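Long-range contacts in L-lysine 6-monooxygenase involved in desferrioxamine biosynthesis (Erwinia amylovora CFBP1430, PDB 5O8P), which is an FAD- and NADPH-dependent cadaverine monooxygenase that probably N-hydroxylates the diamine during desferrioxamine siderophore biosynthesis: residues Ser245-Asp250 and Glu419-Phe424; Trp164-Ser169 and Ser303-Met308; Val36-Asn41 and Trp119-Glu124. One frame throughout, in Å; residues are numbered along the deposited sequence.

Interaction 1 (Ser245-Asp250 and Glu419-Phe424); sequences SPEWID and ERQIAF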
loop_
_atom_site.group_PDB
_atom_site.type_symbol
_atom_site.label_atom_id
_atom_site.label_comp_id
_atom_site.label_asym_id
_atom_site.label_seq_id
_atom_site.Cartn_x
_atom_site.Cartn_y
_atom_site.Cartn_z
ATOM N N SER B 245 15.171 -0.844 20.913
ATOM C CA SER B 245 16.306 0.037 20.872
ATOM C C SER B 245 17.131 -0.109 22.140
ATOM O O SER B 245 16.596 -0.458 23.199
ATOM C CB SER B 245 15.827 1.474 20.754
ATOM O OG SER B 245 15.142 1.878 21.916
ATOM N N PRO B 246 18.438 0.174 22.042
ATOM C CA PRO B 246 19.290 0.149 23.218
ATOM C C PRO B 246 18.737 0.979 24.373
ATOM O O PRO B 246 18.762 0.516 25.519
ATOM C CB PRO B 246 20.587 0.722 22.696
ATOM C CG PRO B 246 20.627 0.273 21.273
ATOM C CD PRO B 246 19.218 0.378 20.802
ATOM N N GLU B 247 18.182 2.152 24.061
ATOM C CA GLU B 247 17.715 3.060 25.124
ATOM C C GLU B 247 16.542 2.479 25.861
ATOM O O GLU B 247 16.475 2.609 27.073
ATOM C CB GLU B 247 17.300 4.435 24.630
ATOM C CG GLU B 247 18.168 5.041 23.551
ATOM C CD GLU B 247 17.541 4.866 22.197
ATOM O OE1 GLU B 247 16.589 5.594 21.910
ATOM O OE2 GLU B 247 18.049 4.051 21.395
ATOM N N TRP B 248 15.628 1.846 25.129
ATOM C CA TRP B 248 14.503 1.181 25.767
ATOM C C TRP B 248 14.959 -0.005 26.626
ATOM O O TRP B 248 14.415 -0.228 27.720
ATOM C CB TRP B 248 13.461 0.708 24.747
ATOM C CG TRP B 248 12.238 0.259 25.441
ATOM C CD1 TRP B 248 11.234 1.043 25.930
ATOM C CD2 TRP B 248 11.929 -1.073 25.830
ATOM N NE1 TRP B 248 10.304 0.279 26.586
ATOM C CE2 TRP B 248 10.702 -1.029 26.532
ATOM C CE3 TRP B 248 12.568 -2.306 25.652
ATOM C CZ2 TRP B 248 10.090 -2.172 27.033
ATOM C CZ3 TRP B 248 11.955 -3.447 26.154
ATOM C CH2 TRP B 248 10.727 -3.371 26.834
ATOM N N ILE B 249 15.947 -0.757 26.141
ATOM C CA ILE B 249 16.404 -1.944 26.859
ATOM C C ILE B 249 17.040 -1.531 28.184
ATOM O O ILE B 249 16.771 -2.154 29.210
ATOM C CB ILE B 249 17.339 -2.816 26.010
ATOM C CG1 ILE B 249 16.595 -3.346 24.788
ATOM C CG2 ILE B 249 17.820 -4.018 26.811
ATOM C CD1 ILE B 249 17.509 -3.784 23.660
ATOM N N ASP B 250 17.837 -0.461 28.163
ATOM C CA ASP B 250 18.411 0.101 29.395
ATOM C C ASP B 250 17.301 0.479 30.360
ATOM O O ASP B 250 17.373 0.185 31.552
ATOM C CB ASP B 250 19.266 1.345 29.110
ATOM C CG ASP B 250 20.455 1.065 28.192
ATOM O OD1 ASP B 250 20.970 -0.075 28.186
ATOM O OD2 ASP B 250 20.888 1.993 27.478
ATOM N N GLU B 419 25.457 1.248 19.323
ATOM C CA GLU B 419 24.662 2.440 19.508
ATOM C C GLU B 419 24.138 2.511 20.945
ATOM O O GLU B 419 23.742 1.493 21.514
ATOM C CB GLU B 419 23.519 2.481 18.500
ATOM C CG GLU B 419 23.977 2.812 17.086
ATOM C CD GLU B 419 24.290 1.604 16.220
ATOM O OE1 GLU B 419 24.599 0.524 16.775
ATOM O OE2 GLU B 419 24.238 1.752 14.974
ATOM N N ARG B 420 24.279 3.679 21.555
ATOM C CA ARG B 420 23.628 3.966 22.841
ATOM C C ARG B 420 22.268 4.620 22.665
ATOM O O ARG B 420 21.487 4.649 23.596
ATOM C CB ARG B 420 24.486 4.896 23.679
ATOM C CG ARG B 420 25.885 4.391 23.989
ATOM C CD ARG B 420 26.502 5.100 25.199
ATOM N NE ARG B 420 27.970 4.964 25.246
ATOM C CZ ARG B 420 28.671 4.036 25.919
ATOM N NH1 ARG B 420 28.087 3.092 26.665
ATOM N NH2 ARG B 420 29.999 4.057 25.851
ATOM N N GLN B 421 22.003 5.194 21.491
ATOM C CA GLN B 421 20.861 6.096 21.312
ATOM C C GLN B 421 20.449 6.224 19.851
ATOM O O GLN B 421 21.076 6.970 19.109
ATOM C CB GLN B 421 21.164 7.487 21.919
ATOM C CG GLN B 421 20.006 8.483 21.820
ATOM C CD GLN B 421 19.786 9.291 23.078
ATOM O OE1 GLN B 421 20.086 8.841 24.184
ATOM N NE2 GLN B 421 19.235 10.476 22.914
ATOM N N ILE B 422 19.379 5.530 19.469
ATOM C CA ILE B 422 18.819 5.553 18.108
ATOM C C ILE B 422 17.482 6.278 17.970
ATOM O O ILE B 422 17.087 6.572 16.868
ATOM C CB ILE B 422 18.646 4.127 17.496
ATOM C CG1 ILE B 422 17.675 3.264 18.324
ATOM C CG2 ILE B 422 19.998 3.442 17.330
ATOM C CD1 ILE B 422 17.376 1.910 17.728
ATOM N N ALA B 423 16.808 6.593 19.073
ATOM C CA ALA B 423 15.370 6.928 19.059
ATOM C C ALA B 423 15.059 8.388 19.360
ATOM O O ALA B 423 15.650 8.977 20.266
ATOM C CB ALA B 423 14.639 6.046 20.064
ATOM N N PHE B 424 14.085 8.947 18.647
ATOM C CA PHE B 424 13.565 10.297 18.924
ATOM C C PHE B 424 12.853 10.460 20.277
ATOM O O PHE B 424 12.891 11.545 20.863
ATOM C CB PHE B 424 12.626 10.748 17.801
ATOM C CG PHE B 424 13.304 10.893 16.473
ATOM C CD1 PHE B 424 14.109 11.993 16.211
ATOM C CD2 PHE B 424 13.147 9.934 15.485
ATOM C CE1 PHE B 424 14.746 12.131 14.980
ATOM C CE2 PHE B 424 13.783 10.062 14.258
ATOM C CZ PHE B 424 14.582 11.159 14.004
#

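Interaction 2 (Trp164-Ser169 and Ser303-Met308); sequences WSPACS and SELTDM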
loop_
_atom_site.group_PDB
_atom_site.type_symbol
_atom_site.label_atom_id
_atom_site.label_comp_id
_atom_site.label_asym_id
_atom_site.label_seq_id
_atom_site.Cartn_x
_atom_site.Cartn_y
_atom_site.Cartn_z
ATOM N N TRP B 164 6.456 -25.917 23.453
ATOM C CA TRP B 164 5.663 -25.985 24.671
ATOM C C TRP B 164 4.195 -26.204 24.354
ATOM O O TRP B 164 3.648 -25.532 23.476
ATOM C CB TRP B 164 5.801 -24.689 25.450
ATOM C CG TRP B 164 5.030 -24.665 26.736
ATOM C CD1 TRP B 164 5.453 -25.102 27.954
ATOM C CD2 TRP B 164 3.699 -24.177 26.923
ATOM N NE1 TRP B 164 4.474 -24.909 28.892
ATOM C CE2 TRP B 164 3.381 -24.346 28.288
ATOM C CE3 TRP B 164 2.737 -23.621 26.066
ATOM C CZ2 TRP B 164 2.143 -23.974 28.824
ATOM C CZ3 TRP B 164 1.506 -23.242 26.601
ATOM C CH2 TRP B 164 1.222 -23.422 27.971
ATOM N N SER B 165 3.572 -27.128 25.091
ATOM C CA SER B 165 2.130 -27.368 25.047
ATOM C C SER B 165 1.581 -27.305 26.473
ATOM O O SER B 165 2.327 -27.578 27.413
ATOM C CB SER B 165 1.837 -28.734 24.439
ATOM O OG SER B 165 2.472 -28.870 23.181
ATOM N N PRO B 166 0.281 -26.961 26.645
ATOM C CA PRO B 166 -0.301 -26.868 27.993
ATOM C C PRO B 166 -0.133 -28.140 28.811
ATOM O O PRO B 166 -0.096 -29.231 28.240
ATOM C CB PRO B 166 -1.790 -26.598 27.717
ATOM C CG PRO B 166 -1.816 -25.963 26.376
ATOM C CD PRO B 166 -0.722 -26.638 25.612
ATOM N N ALA B 167 -0.039 -27.996 30.131
ATOM C CA ALA B 167 0.211 -29.135 31.032
ATOM C C ALA B 167 -0.792 -30.282 30.863
ATOM O O ALA B 167 -0.408 -31.454 30.904
ATOM C CB ALA B 167 0.233 -28.668 32.483
ATOM N N CYS B 168 -2.064 -29.940 30.646
ATOM C CA CYS B 168 -3.129 -30.935 30.482
ATOM C C CYS B 168 -3.067 -31.749 29.172
ATOM O O CYS B 168 -3.725 -32.779 29.064
ATOM C CB CYS B 168 -4.495 -30.248 30.596
ATOM S SG CYS B 168 -4.868 -29.144 29.215
ATOM N N SER B 169 -2.296 -31.290 28.185
ATOM C CA SER B 169 -2.142 -31.993 26.905
ATOM C C SER B 169 -1.094 -33.131 26.887
ATOM O O SER B 169 -1.086 -33.931 25.945
ATOM C CB SER B 169 -1.839 -30.976 25.788
ATOM O OG SER B 169 -0.506 -30.478 25.854
ATOM N N SER B 303 -10.489 -17.764 25.572
ATOM C CA SER B 303 -10.800 -19.145 25.952
ATOM C C SER B 303 -9.570 -19.926 26.410
ATOM O O SER B 303 -8.712 -20.275 25.601
ATOM C CB SER B 303 -11.472 -19.858 24.786
ATOM O OG SER B 303 -12.807 -19.422 24.662
ATOM N N GLU B 304 -9.495 -20.187 27.714
ATOM C CA GLU B 304 -8.428 -20.991 28.287
ATOM C C GLU B 304 -8.811 -22.455 28.185
ATOM O O GLU B 304 -9.941 -22.819 28.494
ATOM C CB GLU B 304 -8.208 -20.638 29.759
ATOM C CG GLU B 304 -7.034 -21.383 30.388
ATOM C CD GLU B 304 -7.033 -21.326 31.902
ATOM O OE1 GLU B 304 -7.866 -22.030 32.528
ATOM O OE2 GLU B 304 -6.180 -20.600 32.461
ATOM N N LEU B 305 -7.857 -23.286 27.773
ATOM C CA LEU B 305 -7.996 -24.742 27.808
ATOM C C LEU B 305 -7.805 -25.256 29.237
ATOM O O LEU B 305 -6.693 -25.235 29.756
ATOM C CB LEU B 305 -6.957 -25.369 26.880
ATOM C CG LEU B 305 -7.000 -26.872 26.637
ATOM C CD1 LEU B 305 -8.201 -27.225 25.770
ATOM C CD2 LEU B 305 -5.714 -27.316 25.966
ATOM N N THR B 306 -8.888 -25.706 29.873
ATOM C CA THR B 306 -8.827 -26.241 31.244
ATOM C C THR B 306 -8.471 -27.731 31.277
ATOM O O THR B 306 -7.692 -28.170 32.129
ATOM C CB THR B 306 -10.151 -26.035 32.020
ATOM O OG1 THR B 306 -11.262 -26.420 31.206
ATOM C CG2 THR B 306 -10.319 -24.581 32.431
ATOM N N ASP B 307 -9.059 -28.504 30.368
ATOM C CA ASP B 307 -8.801 -29.940 30.281
ATOM C C ASP B 307 -9.073 -30.442 28.865
ATOM O O ASP B 307 -9.712 -29.761 28.068
ATOM C CB ASP B 307 -9.678 -30.697 31.306
ATOM C CG ASP B 307 -9.030 -31.987 31.822
ATOM O OD1 ASP B 307 -7.791 -32.036 31.998
ATOM O OD2 ASP B 307 -9.776 -32.957 32.083
ATOM N N MET B 308 -8.558 -31.623 28.550
ATOM C CA MET B 308 -8.885 -32.311 27.305
ATOM C C MET B 308 -8.911 -33.814 27.518
ATOM O O MET B 308 -8.411 -34.331 28.524
ATOM C CB MET B 308 -7.914 -31.942 26.173
ATOM C CG MET B 308 -6.450 -32.292 26.398
ATOM S SD MET B 308 -5.401 -31.498 25.168
ATOM C CE MET B 308 -5.711 -32.566 23.776
#

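Interaction 3 (Val36-Asn41 and Trp119-Glu124); sequences VFLDQN and WNTRVE. With FAD (flavin-adenine dinucleotide), chain C.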
loop_
_atom_site.group_PDB
_atom_site.type_symbol
_atom_site.label_atom_id
_atom_site.label_comp_id
_atom_site.label_asym_id
_atom_site.label_seq_id
_atom_site.Cartn_x
_atom_site.Cartn_y
_atom_site.Cartn_z
ATOM N N VAL B 36 34.823 -20.900 19.088
ATOM C CA VAL B 36 34.280 -22.061 18.427
ATOM C C VAL B 36 32.830 -22.257 18.872
ATOM O O VAL B 36 32.448 -21.870 19.987
ATOM C CB VAL B 36 35.154 -23.303 18.712
ATOM C CG1 VAL B 36 34.981 -23.793 20.137
ATOM C CG2 VAL B 36 34.883 -24.421 17.726
ATOM N N PHE B 37 32.038 -22.852 17.985
ATOM C CA PHE B 37 30.622 -23.013 18.199
ATOM C C PHE B 37 30.233 -24.465 18.036
ATOM O O PHE B 37 30.551 -25.075 17.026
ATOM C CB PHE B 37 29.863 -22.168 17.186
ATOM C CG PHE B 37 30.026 -20.697 17.395
ATOM C CD1 PHE B 37 29.160 -20.001 18.228
ATOM C CD2 PHE B 37 31.078 -20.009 16.794
ATOM C CE1 PHE B 37 29.318 -18.644 18.430
ATOM C CE2 PHE B 37 31.251 -18.649 17.005
ATOM C CZ PHE B 37 30.359 -17.969 17.805
ATOM N N LEU B 38 29.506 -24.991 19.018
ATOM C CA LEU B 38 29.127 -26.398 19.091
ATOM C C LEU B 38 27.620 -26.551 18.956
ATOM O O LEU B 38 26.894 -25.917 19.696
ATOM C CB LEU B 38 29.535 -26.951 20.459
ATOM C CG LEU B 38 30.985 -27.336 20.751
ATOM C CD1 LEU B 38 32.002 -26.589 19.912
ATOM C CD2 LEU B 38 31.272 -27.190 22.239
ATOM N N ASP B 39 27.154 -27.412 18.054
ATOM C CA ASP B 39 25.718 -27.725 17.924
ATOM C C ASP B 39 25.523 -29.230 17.696
ATOM O O ASP B 39 26.357 -29.868 17.059
ATOM C CB ASP B 39 25.113 -26.930 16.762
ATOM C CG ASP B 39 23.583 -26.972 16.736
ATOM O OD1 ASP B 39 22.949 -26.117 17.385
ATOM O OD2 ASP B 39 23.009 -27.853 16.064
ATOM N N GLN B 40 24.424 -29.782 18.210
ATOM C CA GLN B 40 24.183 -31.225 18.162
ATOM C C GLN B 40 23.620 -31.739 16.832
ATOM O O GLN B 40 23.789 -32.917 16.501
ATOM C CB GLN B 40 23.306 -31.667 19.326
ATOM C CG GLN B 40 21.856 -31.279 19.247
ATOM C CD GLN B 40 21.170 -31.447 20.586
ATOM O OE1 GLN B 40 21.281 -32.488 21.264
ATOM N NE2 GLN B 40 20.460 -30.419 20.981
ATOM N N ASN B 41 22.966 -30.865 16.080
ATOM C CA ASN B 41 22.392 -31.226 14.777
ATOM C C ASN B 41 23.499 -31.328 13.735
ATOM O O ASN B 41 24.613 -30.852 13.977
ATOM C CB ASN B 41 21.343 -30.195 14.347
ATOM C CG ASN B 41 20.209 -30.096 15.332
ATOM O OD1 ASN B 41 19.899 -29.021 15.817
ATOM N ND2 ASN B 41 19.597 -31.229 15.648
ATOM N N TRP B 119 29.613 -29.013 13.982
ATOM C CA TRP B 119 28.320 -29.709 13.999
ATOM C C TRP B 119 28.434 -31.101 14.628
ATOM O O TRP B 119 29.528 -31.562 14.930
ATOM C CB TRP B 119 27.748 -29.803 12.579
ATOM C CG TRP B 119 27.512 -28.465 11.969
ATOM C CD1 TRP B 119 28.265 -27.857 11.014
ATOM C CD2 TRP B 119 26.474 -27.547 12.312
ATOM N NE1 TRP B 119 27.760 -26.614 10.732
ATOM C CE2 TRP B 119 26.655 -26.399 11.511
ATOM C CE3 TRP B 119 25.402 -27.585 13.216
ATOM C CZ2 TRP B 119 25.799 -25.294 11.579
ATOM C CZ3 TRP B 119 24.552 -26.490 13.296
ATOM C CH2 TRP B 119 24.751 -25.360 12.477
ATOM N N ASN B 120 27.296 -31.760 14.831
ATOM C CA ASN B 120 27.246 -33.123 15.394
ATOM C C ASN B 120 27.981 -33.237 16.738
ATOM O O ASN B 120 28.677 -34.190 16.986
ATOM C CB ASN B 120 27.762 -34.150 14.370
ATOM C CG ASN B 120 26.876 -34.236 13.133
ATOM O OD1 ASN B 120 27.338 -34.001 12.014
ATOM N ND2 ASN B 120 25.582 -34.549 13.331
ATOM N N THR B 121 27.772 -32.259 17.608
ATOM C CA THR B 121 28.477 -32.145 18.882
ATOM C C THR B 121 27.498 -31.768 19.994
ATOM O O THR B 121 27.171 -30.595 20.181
ATOM C CB THR B 121 29.568 -31.060 18.748
ATOM O OG1 THR B 121 30.287 -31.256 17.531
ATOM C CG2 THR B 121 30.530 -31.086 19.904
ATOM N N ARG B 122 27.004 -32.774 20.704
ATOM C CA ARG B 122 26.045 -32.560 21.787
ATOM C C ARG B 122 26.828 -32.310 23.066
ATOM O O ARG B 122 27.580 -33.168 23.517
ATOM C CB ARG B 122 25.117 -33.771 21.948
ATOM C CG ARG B 122 24.048 -33.648 23.030
ATOM C CD ARG B 122 23.017 -34.758 22.953
ATOM N NE ARG B 122 23.624 -36.068 23.246
ATOM C CZ ARG B 122 23.832 -37.064 22.367
ATOM N NH1 ARG B 122 23.476 -36.968 21.079
ATOM N NH2 ARG B 122 24.400 -38.193 22.782
ATOM N N VAL B 123 26.663 -31.125 23.630
ATOM C CA VAL B 123 27.249 -30.800 24.930
ATOM C C VAL B 123 26.436 -31.505 26.000
ATOM O O VAL B 123 25.209 -31.391 26.006
ATOM C CB VAL B 123 27.252 -29.285 25.174
ATOM C CG1 VAL B 123 27.635 -28.957 26.615
ATOM C CG2 VAL B 123 28.189 -28.611 24.183
ATOM N N GLU B 124 27.127 -32.232 26.877
ATOM C CA GLU B 124 26.482 -33.066 27.906
ATOM C C GLU B 124 26.666 -32.543 29.321
ATOM O O GLU B 124 25.780 -32.714 30.159
ATOM C CB GLU B 124 26.946 -34.534 27.821
ATOM C CG GLU B 124 26.758 -35.129 26.429
ATOM C CD GLU B 124 25.956 -36.417 26.343
ATOM O OE1 GLU B 124 25.958 -37.189 27.332
ATOM O OE2 GLU B 124 25.367 -36.661 25.260
HETATM P PA FAD C . 17.423 -22.127 17.791
HETATM O O1A FAD C . 16.920 -22.580 16.432
HETATM O O2A FAD C . 16.659 -22.524 19.031
HETATM O O5B FAD C . 18.942 -22.667 17.883
HETATM C C5B FAD C . 19.396 -23.516 18.932
HETATM C C4B FAD C . 20.375 -24.582 18.457
HETATM O O4B FAD C . 21.104 -25.091 19.585
HETATM C C3B FAD C . 19.676 -25.779 17.822
HETATM O O3B FAD C . 20.338 -26.102 16.591
HETATM C C2B FAD C . 19.764 -26.881 18.877
HETATM O O2B FAD C . 19.842 -28.205 18.339
HETATM C C1B FAD C . 21.048 -26.525 19.602
HETATM N N9A FAD C . 21.215 -27.100 20.964
HETATM C C8A FAD C . 20.361 -27.072 22.009
HETATM N N7A FAD C . 20.902 -27.715 23.082
HETATM C C5A FAD C . 22.124 -28.164 22.725
HETATM C C6A FAD C . 23.239 -28.922 23.356
HETATM N N6A FAD C . 23.158 -29.349 24.640
HETATM N N1A FAD C . 24.347 -29.172 22.610
HETATM C C2A FAD C . 24.457 -28.761 21.329
HETATM N N3A FAD C . 23.482 -28.079 20.696
HETATM C C4A FAD C . 22.321 -27.753 21.327
HETATM N N1 FAD C . 12.034 -13.873 14.944
HETATM C C2 FAD C . 12.205 -12.816 14.106
HETATM O O2 FAD C . 12.810 -11.811 14.542
HETATM N N3 FAD C . 11.754 -12.823 12.832
HETATM C C4 FAD C . 11.099 -13.878 12.314
HETATM O O4 FAD C . 10.688 -13.858 11.138
HETATM C C4X FAD C . 10.871 -15.073 13.165
HETATM N N5 FAD C . 10.223 -16.165 12.705
HETATM C C5X FAD C . 10.029 -17.237 13.509
HETATM C C6 FAD C . 9.352 -18.334 12.980
HETATM C C7 FAD C . 9.116 -19.474 13.746
HETATM C C7M FAD C . 8.378 -20.648 13.152
HETATM C C8 FAD C . 9.600 -19.512 15.157
HETATM C C8M FAD C . 9.357 -20.730 16.005
HETATM C C9 FAD C . 10.275 -18.416 15.697
HETATM C C9A FAD C . 10.522 -17.259 14.935
HETATM N N10 FAD C . 11.217 -16.110 15.444
HETATM C C10 FAD C . 11.391 -15.006 14.562
HETATM C "C1'" FAD C . 11.759 -16.012 16.826
HETATM C "C2'" FAD C . 13.250 -16.415 16.911
HETATM O "O2'" FAD C . 14.004 -15.782 15.856
HETATM C "C3'" FAD C . 13.488 -17.936 16.873
HETATM O "O3'" FAD C . 12.834 -18.574 17.980
HETATM C "C4'" FAD C . 14.973 -18.322 16.897
HETATM O "O4'" FAD C . 15.144 -19.600 16.273
HETATM C "C5'" FAD C . 15.547 -18.386 18.309
HETATM O "O5'" FAD C . 16.964 -18.217 18.245
HETATM P P FAD C . 17.945 -19.363 18.783
HETATM O O1P FAD C . 19.369 -18.923 18.512
HETATM O O2P FAD C . 17.485 -19.599 20.194
HETATM O O3P FAD C . 17.517 -20.504 17.703
#

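Interaction 1 (Ser245-Asp250 and Glu419-Phe424)
E247, in the first turn of helix 246-253, reaches the irregular backbone of 419-424 and accepts a hydrogen bond from I422 N at its OE2 (2.8 Å). The N-H points almost straight at the oxygen (175°), but I422 N stands well above the carboxylate plane. E247 CG lies anti to the carbonyl carbon, beside the backbone N, and rests near R420 O at 3.3 Å; the chain then bends at chi2 (100°), turning CD toward the passing backbone. Beside this bond P246 and S245 pack on I422 and on backbone carbonyls. P246 and I422 cross at about a right angle, with P246 CD 3.9 Å from I422 CD1, and the same CD1 lies by S245 CB. P246 CG approaches E419 O. One shell out, S245 is the N-cap: its OG accepts from W248 N at 3.2 Å, fixing the helix start that carries E247, and it also hydrogen-bonds to E242 O. E242 also accepts from F424 N at its OE2, so one residue bonds to both segments. W248 turns from the contact into an aromatic cluster with F391 and F427. In the loop after helix 399-410, E419 OE2 makes a salt bridge with K82 of a third subunit (helix 77-83), whose Y88 (helix 87-93) packs on E419 and I422.

Interaction 2 (Trp164-Ser169 and Ser303-Met308)
C168 packs on L305 where a short 3-10 turn meets the edge strand of a three-stranded antiparallel sheet, beside a classic beta bulge in which T306 and D307 both face K319. From C168, CB passes over the bulge, 4.1 Å from T306 O and about as far from D307 OD1. SG stands between the backbone N and the carbonyl carbon (chi1 69°), and in that position its tip meets the branch of L305, 3.8 Å from CD2 and slightly farther from CG. The L305 CD2 methyl is shared: P166 CG approaches it too, at 4.1 Å, the two side chains crossing at about a right angle. L305 is seen to bind NADP(+) in this protein, although no NADP(+) is bound to this chain here, so the turn packs against a residue of that site. Farther along the strand, M308 lies against C168 and S169, CG near C168 O and SD 3.7 Å from S169 CB. M338 of strand 335-338, in the parallel sheet, touches P166 and S169. The turn itself is closed on P166 O, which takes two donors: S169 N at 3.0 Å, and S169 OG at 2.7 Å, lying in the carbonyl plane on a lone pair (C=O...donor angle 144°).

Interaction 3 (Val36-Asn41 and Trp119-Glu124)
D39 and T121 join the loop leaving strand 35-38, the second strand of a Rossmann-type FAD-binding fold, to the start of strand 121-129, and the adenosine part of FAD lies against both segments. Two backbone bonds hold the segments: T121 N to D39 O (2.8 Å) and N120 N to N41 O (3.0 Å). D39 also closes an Asx turn, its OD2 accepting from N41 N at 3.0 Å. Apolar contact is made by L38, whose CD2 lies 3.9 Å from V123 CG2 while its CG faces T121 CG2. The W119 ring presents its edge to D39: OD2 sits in the ring plane, 3.4 Å from CZ3, the carboxylate turned 71° from the indole. Charge pairing is local, R122 NE to E124 OE2, with OE1 of Q40 beside the R122 aliphatic chain. Toward the cofactor, D39 CG is anti to the backbone N (chi1 -168°), and OD1 accepts from I16 N and lies 2.7 Å from ribose O3B, within hydrogen-bonding reach though the acceptor of the O3B proton is not settled; an acid at this strand end that meets the ribose is a hallmark of such folds. Q40 NE2 stands over the adenine face, 3.3 Å from C4A. V123 reads the adenine edge with its backbone: its N donates to N1A at 3.2 Å, while N6A donates to V123 O at 165°.

The three contacts are separate, none touching another. Interaction 3 builds the adenosine end of the FAD pocket; interaction 2 includes L305 of the NADP(+) site, and the side chain of P166 lies about 7 Å from that of R227, another residue seen to bind NADP(+), which is not bound to this chain. The centres of interactions 2 and 3 are 33 Å apart, with nearest atoms about 15 Å. Interaction 1 lies away from the FAD and NADP(+) sites, 34 Å from interaction 3 and 38 Å from interaction 2, centre to centre, and touches two other subunits, whereas the other two contacts meet no neighbouring chain. Along the sequence interaction 3 closes first; interactions 1 and 2 then interleave.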